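Local coordinates for protein glycogen synthase (Cyanobacterium sp. CLg1, PDB 6GNF) that is a bacterial glycogen (starch) synthase of the two-domain glycosyltransferase kind, holding ADP and a glycan in the cleft between its domains, at residues S28-L40 with T113-D125. Sequence-based numbering, arbitrary orientation.
Sequences STEVAPYSKTGGL and TPLVNKKLYGPKD. With ADP (adenosine-5'-diphosphate), chain F; GLC (alpha-D-glucopyranose), chain D; AC1 (4,6-dideoxy-4-{[(1S,4R,5S,6S)-4,5,6-trihydroxy-3-(hydroxymethyl)cyclohex-2-en-1-yl]amino}-alpha-D-glucopyranose), chain B.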
loop_
_atom_site.group_PDB
_atom_site.type_symbol
_atom_site.label_atom_id
_atom_site.label_comp_id
_atom_site.label_asym_id
_atom_site.label_seq_id
_atom_site.Cartn_x
_atom_site.Cartn_y
_atom_site.Cartn_z
ATOM N N SER A 28 -0.290 -5.858 11.009
ATOM C CA SER A 28 -1.009 -5.467 9.802
ATOM C C SER A 28 -1.949 -6.549 9.331
ATOM O O SER A 28 -1.894 -7.679 9.791
ATOM C CB SER A 28 -0.039 -5.109 8.663
ATOM O OG SER A 28 0.665 -6.207 8.173
ATOM N N THR A 29 -2.756 -6.204 8.339
ATOM C CA THR A 29 -3.617 -7.175 7.668
ATOM C C THR A 29 -2.893 -7.912 6.548
ATOM O O THR A 29 -3.389 -8.918 6.078
ATOM C CB THR A 29 -4.843 -6.478 7.059
ATOM O OG1 THR A 29 -4.401 -5.312 6.348
ATOM C CG2 THR A 29 -5.773 -6.039 8.141
ATOM N N GLU A 30 -1.749 -7.385 6.105
ATOM C CA GLU A 30 -1.059 -7.914 4.935
ATOM C C GLU A 30 0.422 -8.089 5.209
ATOM O O GLU A 30 1.062 -7.176 5.719
ATOM C CB GLU A 30 -1.173 -6.936 3.771
ATOM C CG GLU A 30 -2.504 -6.916 3.060
ATOM C CD GLU A 30 -2.539 -5.909 1.916
ATOM O OE1 GLU A 30 -1.512 -5.704 1.218
ATOM O OE2 GLU A 30 -3.623 -5.322 1.723
ATOM N N VAL A 31 0.966 -9.233 4.801
ATOM C CA VAL A 31 2.417 -9.453 4.783
ATOM C C VAL A 31 2.764 -10.259 3.534
ATOM O O VAL A 31 2.442 -11.437 3.444
ATOM C CB VAL A 31 2.916 -10.234 6.028
ATOM C CG1 VAL A 31 4.428 -10.399 5.970
ATOM C CG2 VAL A 31 2.517 -9.534 7.314
ATOM N N ALA A 32 3.406 -9.619 2.565
ATOM C CA ALA A 32 3.815 -10.320 1.355
ATOM C C ALA A 32 4.885 -11.342 1.713
ATOM O O ALA A 32 5.641 -11.138 2.656
ATOM C CB ALA A 32 4.359 -9.339 0.319
ATOM N N PRO A 33 4.950 -12.459 0.967
ATOM C CA PRO A 33 4.085 -12.846 -0.146
ATOM C C PRO A 33 2.852 -13.647 0.291
ATOM O O PRO A 33 2.087 -14.102 -0.533
ATOM C CB PRO A 33 5.010 -13.711 -1.001
ATOM C CG PRO A 33 5.914 -14.371 -0.006
ATOM C CD PRO A 33 6.020 -13.449 1.183
ATOM N N TYR A 34 2.593 -13.724 1.586
ATOM C CA TYR A 34 1.520 -14.570 2.107
ATOM C C TYR A 34 0.163 -13.918 1.818
ATOM O O TYR A 34 -0.789 -14.564 1.385
ATOM C CB TYR A 34 1.682 -14.710 3.618
ATOM C CG TYR A 34 3.011 -15.286 4.068
ATOM C CD1 TYR A 34 3.166 -16.665 4.235
ATOM C CD2 TYR A 34 4.106 -14.462 4.347
ATOM C CE1 TYR A 34 4.368 -17.206 4.653
ATOM C CE2 TYR A 34 5.312 -14.994 4.763
ATOM C CZ TYR A 34 5.443 -16.369 4.917
ATOM O OH TYR A 34 6.626 -16.949 5.339
ATOM N N SER A 35 0.082 -12.628 2.127
ATOM C CA SER A 35 -1.126 -11.866 1.929
ATOM C C SER A 35 -0.754 -10.480 1.393
ATOM O O SER A 35 0.153 -9.837 1.921
ATOM C CB SER A 35 -1.870 -11.763 3.272
ATOM O OG SER A 35 -1.054 -11.220 4.295
ATOM N N LYS A 36 -1.487 -9.996 0.398
ATOM C CA LYS A 36 -1.121 -8.778 -0.309
ATOM C C LYS A 36 -2.223 -8.383 -1.275
ATOM O O LYS A 36 -2.692 -9.210 -2.044
ATOM C CB LYS A 36 0.158 -9.027 -1.097
ATOM C CG LYS A 36 0.551 -7.923 -2.093
ATOM C CD LYS A 36 2.060 -7.895 -2.363
ATOM C CE LYS A 36 2.434 -7.781 -3.841
ATOM N NZ LYS A 36 2.067 -6.473 -4.446
ATOM N N THR A 37 -2.632 -7.118 -1.210
ATOM C CA THR A 37 -3.602 -6.513 -2.134
ATOM C C THR A 37 -2.937 -5.295 -2.804
ATOM O O THR A 37 -3.553 -4.598 -3.612
ATOM C CB THR A 37 -4.868 -6.024 -1.384
ATOM O OG1 THR A 37 -4.561 -4.875 -0.559
ATOM C CG2 THR A 37 -5.483 -7.138 -0.532
ATOM N N GLY A 38 -1.689 -5.040 -2.417
ATOM C CA GLY A 38 -1.006 -3.827 -2.842
ATOM C C GLY A 38 0.291 -3.583 -2.083
ATOM O O GLY A 38 0.872 -4.499 -1.518
ATOM N N GLY A 39 0.684 -2.314 -2.011
ATOM C CA GLY A 39 1.959 -1.920 -1.442
ATOM C C GLY A 39 2.137 -2.154 0.037
ATOM O O GLY A 39 3.264 -2.294 0.492
ATOM N N LEU A 40 1.054 -2.167 0.812
ATOM C CA LEU A 40 1.166 -2.406 2.248
ATOM C C LEU A 40 1.919 -3.703 2.541
ATOM O O LEU A 40 2.833 -3.739 3.356
ATOM C CB LEU A 40 -0.220 -2.467 2.894
ATOM C CG LEU A 40 -0.280 -2.953 4.348
ATOM C CD1 LEU A 40 0.552 -2.060 5.262
ATOM C CD2 LEU A 40 -1.715 -2.989 4.818
ATOM N N THR A 113 -13.335 -17.389 2.516
ATOM C CA THR A 113 -13.325 -17.914 1.157
ATOM C C THR A 113 -12.301 -19.057 1.061
ATOM O O THR A 113 -11.272 -19.024 1.748
ATOM C CB THR A 113 -13.011 -16.790 0.130
ATOM O OG1 THR A 113 -13.068 -17.316 -1.204
ATOM C CG2 THR A 113 -11.630 -16.161 0.381
ATOM N N PRO A 114 -12.588 -20.084 0.230
ATOM C CA PRO A 114 -11.567 -21.105 -0.047
ATOM C C PRO A 114 -10.420 -20.606 -0.955
ATOM O O PRO A 114 -9.355 -21.227 -0.989
ATOM C CB PRO A 114 -12.362 -22.229 -0.726
ATOM C CG PRO A 114 -13.569 -21.564 -1.295
ATOM C CD PRO A 114 -13.893 -20.429 -0.367
ATOM N N LEU A 115 -10.630 -19.493 -1.663
ATOM C CA LEU A 115 -9.610 -18.918 -2.553
ATOM C C LEU A 115 -8.416 -18.348 -1.770
ATOM O O LEU A 115 -8.584 -17.746 -0.705
ATOM C CB LEU A 115 -10.219 -17.830 -3.455
ATOM C CG LEU A 115 -11.188 -18.284 -4.557
ATOM C CD1 LEU A 115 -12.009 -17.112 -5.075
ATOM C CD2 LEU A 115 -10.451 -18.960 -5.705
ATOM N N VAL A 116 -7.216 -18.547 -2.317
ATOM C CA VAL A 116 -5.967 -18.169 -1.645
ATOM C C VAL A 116 -5.564 -16.709 -1.921
ATOM O O VAL A 116 -5.455 -16.293 -3.080
ATOM C CB VAL A 116 -4.801 -19.137 -2.003
ATOM C CG1 VAL A 116 -5.184 -20.577 -1.685
ATOM C CG2 VAL A 116 -4.376 -19.011 -3.469
ATOM N N ASN A 117 -5.357 -15.940 -0.846
ATOM C CA ASN A 117 -4.965 -14.520 -0.927
ATOM C C ASN A 117 -5.945 -13.663 -1.746
ATOM O O ASN A 117 -5.535 -12.866 -2.596
ATOM C CB ASN A 117 -3.530 -14.381 -1.474
ATOM C CG ASN A 117 -2.920 -13.002 -1.215
ATOM O OD1 ASN A 117 -3.606 -12.042 -0.843
ATOM N ND2 ASN A 117 -1.623 -12.899 -1.436
ATOM N N LYS A 118 -7.239 -13.853 -1.497
ATOM C CA LYS A 118 -8.283 -13.067 -2.155
ATOM C C LYS A 118 -9.353 -12.718 -1.134
ATOM O O LYS A 118 -9.572 -13.469 -0.175
ATOM C CB LYS A 118 -8.917 -13.842 -3.320
ATOM C CG LYS A 118 -7.998 -14.852 -3.992
ATOM C CD LYS A 118 -8.469 -15.227 -5.386
ATOM C CE LYS A 118 -8.014 -14.204 -6.415
ATOM N NZ LYS A 118 -8.226 -14.709 -7.795
ATOM N N LYS A 119 -10.000 -11.572 -1.332
ATOM C CA LYS A 119 -11.127 -11.154 -0.492
ATOM C C LYS A 119 -10.745 -11.051 0.991
ATOM O O LYS A 119 -11.405 -11.622 1.868
ATOM C CB LYS A 119 -12.317 -12.099 -0.701
ATOM C CG LYS A 119 -12.801 -12.134 -2.144
ATOM C CD LYS A 119 -13.594 -13.388 -2.450
ATOM C CE LYS A 119 -13.842 -13.509 -3.943
ATOM N NZ LYS A 119 -14.598 -14.744 -4.289
ATOM N N LEU A 120 -9.662 -10.325 1.246
ATOM C CA LEU A 120 -9.221 -10.016 2.604
ATOM C C LEU A 120 -10.212 -9.085 3.330
ATOM O O LEU A 120 -10.517 -9.297 4.504
ATOM C CB LEU A 120 -7.826 -9.366 2.598
ATOM C CG LEU A 120 -6.595 -10.279 2.498
ATOM C CD1 LEU A 120 -6.613 -11.168 1.259
ATOM C CD2 LEU A 120 -5.331 -9.433 2.529
ATOM N N TYR A 121 -10.712 -8.066 2.623
ATOM C CA TYR A 121 -11.527 -7.004 3.240
ATOM C C TYR A 121 -13.029 -7.107 2.946
ATOM O O TYR A 121 -13.839 -6.507 3.657
ATOM C CB TYR A 121 -10.999 -5.625 2.819
ATOM C CG TYR A 121 -9.523 -5.467 3.102
ATOM C CD1 TYR A 121 -9.042 -5.399 4.407
ATOM C CD2 TYR A 121 -8.599 -5.420 2.067
ATOM C CE1 TYR A 121 -7.683 -5.284 4.671
ATOM C CE2 TYR A 121 -7.245 -5.296 2.325
ATOM C CZ TYR A 121 -6.790 -5.232 3.626
ATOM O OH TYR A 121 -5.439 -5.112 3.853
ATOM N N GLY A 122 -13.398 -7.856 1.909
ATOM C CA GLY A 122 -14.806 -8.082 1.575
ATOM C C GLY A 122 -14.982 -9.021 0.391
ATOM O O GLY A 122 -14.007 -9.404 -0.246
ATOM N N PRO A 123 -16.233 -9.404 0.089
ATOM C CA PRO A 123 -16.506 -10.339 -1.011
ATOM C C PRO A 123 -16.336 -9.729 -2.420
ATOM O O PRO A 123 -15.708 -10.345 -3.281
ATOM C CB PRO A 123 -17.960 -10.767 -0.758
ATOM C CG PRO A 123 -18.572 -9.652 0.018
ATOM C CD PRO A 123 -17.466 -8.974 0.781
ATOM N N LYS A 124 -16.891 -8.536 -2.630
ATOM C CA LYS A 124 -16.806 -7.820 -3.913
ATOM C C LYS A 124 -15.596 -6.868 -3.925
ATOM O O LYS A 124 -14.790 -6.883 -2.992
ATOM C CB LYS A 124 -18.106 -7.037 -4.170
ATOM C CG LYS A 124 -19.112 -7.718 -5.081
ATOM C CD LYS A 124 -20.211 -6.737 -5.467
ATOM C CE LYS A 124 -21.216 -7.359 -6.418
ATOM N NZ LYS A 124 -21.943 -8.495 -5.790
ATOM N N ASP A 125 -15.486 -6.050 -4.975
ATOM C CA ASP A 125 -14.384 -5.088 -5.138
ATOM C C ASP A 125 -14.358 -3.988 -4.060
ATOM O O ASP A 125 -13.415 -3.912 -3.264
ATOM C CB ASP A 125 -14.443 -4.453 -6.538
ATOM C CG ASP A 125 -13.262 -3.528 -6.820
ATOM O OD1 ASP A 125 -12.104 -3.994 -6.754
ATOM O OD2 ASP A 125 -13.495 -2.331 -7.099
HETATM P PB ADP F . -1.064 0.579 -4.095
HETATM O O1B ADP F . -1.623 1.957 -3.849
HETATM O O2B ADP F . -0.337 0.007 -2.909
HETATM O O3B ADP F . -2.034 -0.351 -4.773
HETATM P PA ADP F . 1.672 0.665 -4.998
HETATM O O1A ADP F . 2.144 1.206 -3.654
HETATM O O2A ADP F . 2.326 1.123 -6.295
HETATM O O3A ADP F . 0.078 0.878 -5.196
HETATM O "O5'" ADP F . 1.757 -0.949 -4.957
HETATM C "C5'" ADP F . 0.971 -1.764 -5.833
HETATM C "C4'" ADP F . 1.780 -3.015 -6.156
HETATM O "O4'" ADP F . 0.985 -4.027 -6.776
HETATM C "C3'" ADP F . 2.895 -2.689 -7.128
HETATM O "O3'" ADP F . 4.074 -3.366 -6.681
HETATM C "C2'" ADP F . 2.402 -3.197 -8.464
HETATM O "O2'" ADP F . 3.515 -3.675 -9.213
HETATM C "C1'" ADP F . 1.430 -4.308 -8.105
HETATM N N9 ADP F . 0.219 -4.437 -8.961
HETATM C C8 ADP F . -0.854 -3.618 -8.973
HETATM N N7 ADP F . -1.797 -4.053 -9.852
HETATM C C5 ADP F . -1.332 -5.184 -10.410
HETATM C C6 ADP F . -1.804 -6.163 -11.412
HETATM N N6 ADP F . -3.000 -6.021 -12.016
HETATM N N1 ADP F . -1.001 -7.206 -11.712
HETATM C C2 ADP F . 0.199 -7.378 -11.135
HETATM N N3 ADP F . 0.687 -6.525 -10.214
HETATM C C4 ADP F . -0.011 -5.436 -9.814
HETATM C C1 GLC D . -10.088 -1.737 1.437
HETATM C C2 GLC D . -9.332 -1.584 2.766
HETATM C C3 GLC D . -8.070 -0.753 2.544
HETATM C C4 GLC D . -7.215 -1.390 1.451
HETATM C C5 GLC D . -8.045 -1.466 0.163
HETATM C C6 GLC D . -7.276 -2.018 -1.047
HETATM O O2 GLC D . -10.144 -0.933 3.750
HETATM O O3 GLC D . -7.316 -0.618 3.748
HETATM O O4 GLC D . -6.040 -0.586 1.291
HETATM O O5 GLC D . -9.216 -2.259 0.417
HETATM O O6 GLC D . -6.831 -3.368 -0.838
HETATM C C1 AC1 B . -4.813 -1.296 1.451
HETATM O O2 AC1 B . -4.547 -0.086 3.549
HETATM C C2 AC1 B . -3.869 -0.486 2.341
HETATM C C4A AC1 B . 1.726 3.178 -0.706
HETATM C C3 AC1 B . -3.305 0.734 1.609
HETATM O O3 AC1 B . -2.305 1.308 2.457
HETATM C C4 AC1 B . -2.719 0.356 0.230
HETATM N N4A AC1 B . -2.147 1.490 -0.534
HETATM C C5 AC1 B . -3.837 -0.352 -0.550
HETATM O O5 AC1 B . -4.240 -1.532 0.156
HETATM C C6 AC1 B . -3.418 -0.779 -1.947
HETATM C C1B AC1 B . -1.081 2.382 -0.070
HETATM C C2B AC1 B . -0.729 3.546 -1.043
HETATM O O2B AC1 B . -1.611 3.649 -2.156
HETATM C C3B AC1 B . 0.637 3.497 -1.688
HETATM O O3B AC1 B . 0.935 4.776 -2.248
HETATM O O4 AC1 B . 2.912 2.959 -1.477
HETATM C C5B AC1 B . 1.378 1.954 0.100
HETATM C C7B AC1 B . 0.131 1.580 0.336
HETATM C C6B AC1 B . 2.494 1.156 0.698
HETATM O O6B AC1 B . 3.224 2.041 1.550
HETATM O O HOH W 1 -5.204 -10.326 -2.498
#
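The glycine-rich loop that follows strand 23-27 and runs into helix 39-54, the K-X-G-G-L loop of glycogen and starch synthases, here KTGGL, meets residues 117-121 at the glycan pocket, where Tyr121 reaches Thr29 and Glu30. The Tyr121 hydroxyl is gripped twice, near the ring plane: Thr29 OG1 donates to Tyr121 OH at 2.7 Å, and Tyr121 OH donates to Glu30 OE2 at 2.8 Å, arriving on the anti side of the carboxylate. Thr37 OG1 gives its proton to the same Glu30 OE2 from the syn side, 33° out of the plane, and Thr37 N binds Glu30 OE1 at 3.0 Å from well above the carboxylate plane. Held this way, Thr37 OG1 accepts from GLC O6 (2.7 Å), so Glu30 probably acts as a second-shell residue that sets Tyr121 and Thr37 against the sugar. The Tyr121 ring is sandwiched: GLC C2 lies 3.9 Å above one face, offset toward the rim, while Leu120 CB sits over the centre of the other. Leu120 CD2 fills the angle between Glu30 CG and Thr37 CG2, 3.8 Å from each. Farther along, Asn117, its CG anti to the backbone N (chi1 -164°), extends to the loop backbone, and Asn117 OD1 takes the Lys36 N-H at 3.2 Å. The glycine loop, with Gly39 N donating to ADP O2B, is typical of the N-terminal Rossmann-like domain of GT-B glycogen and starch synthases.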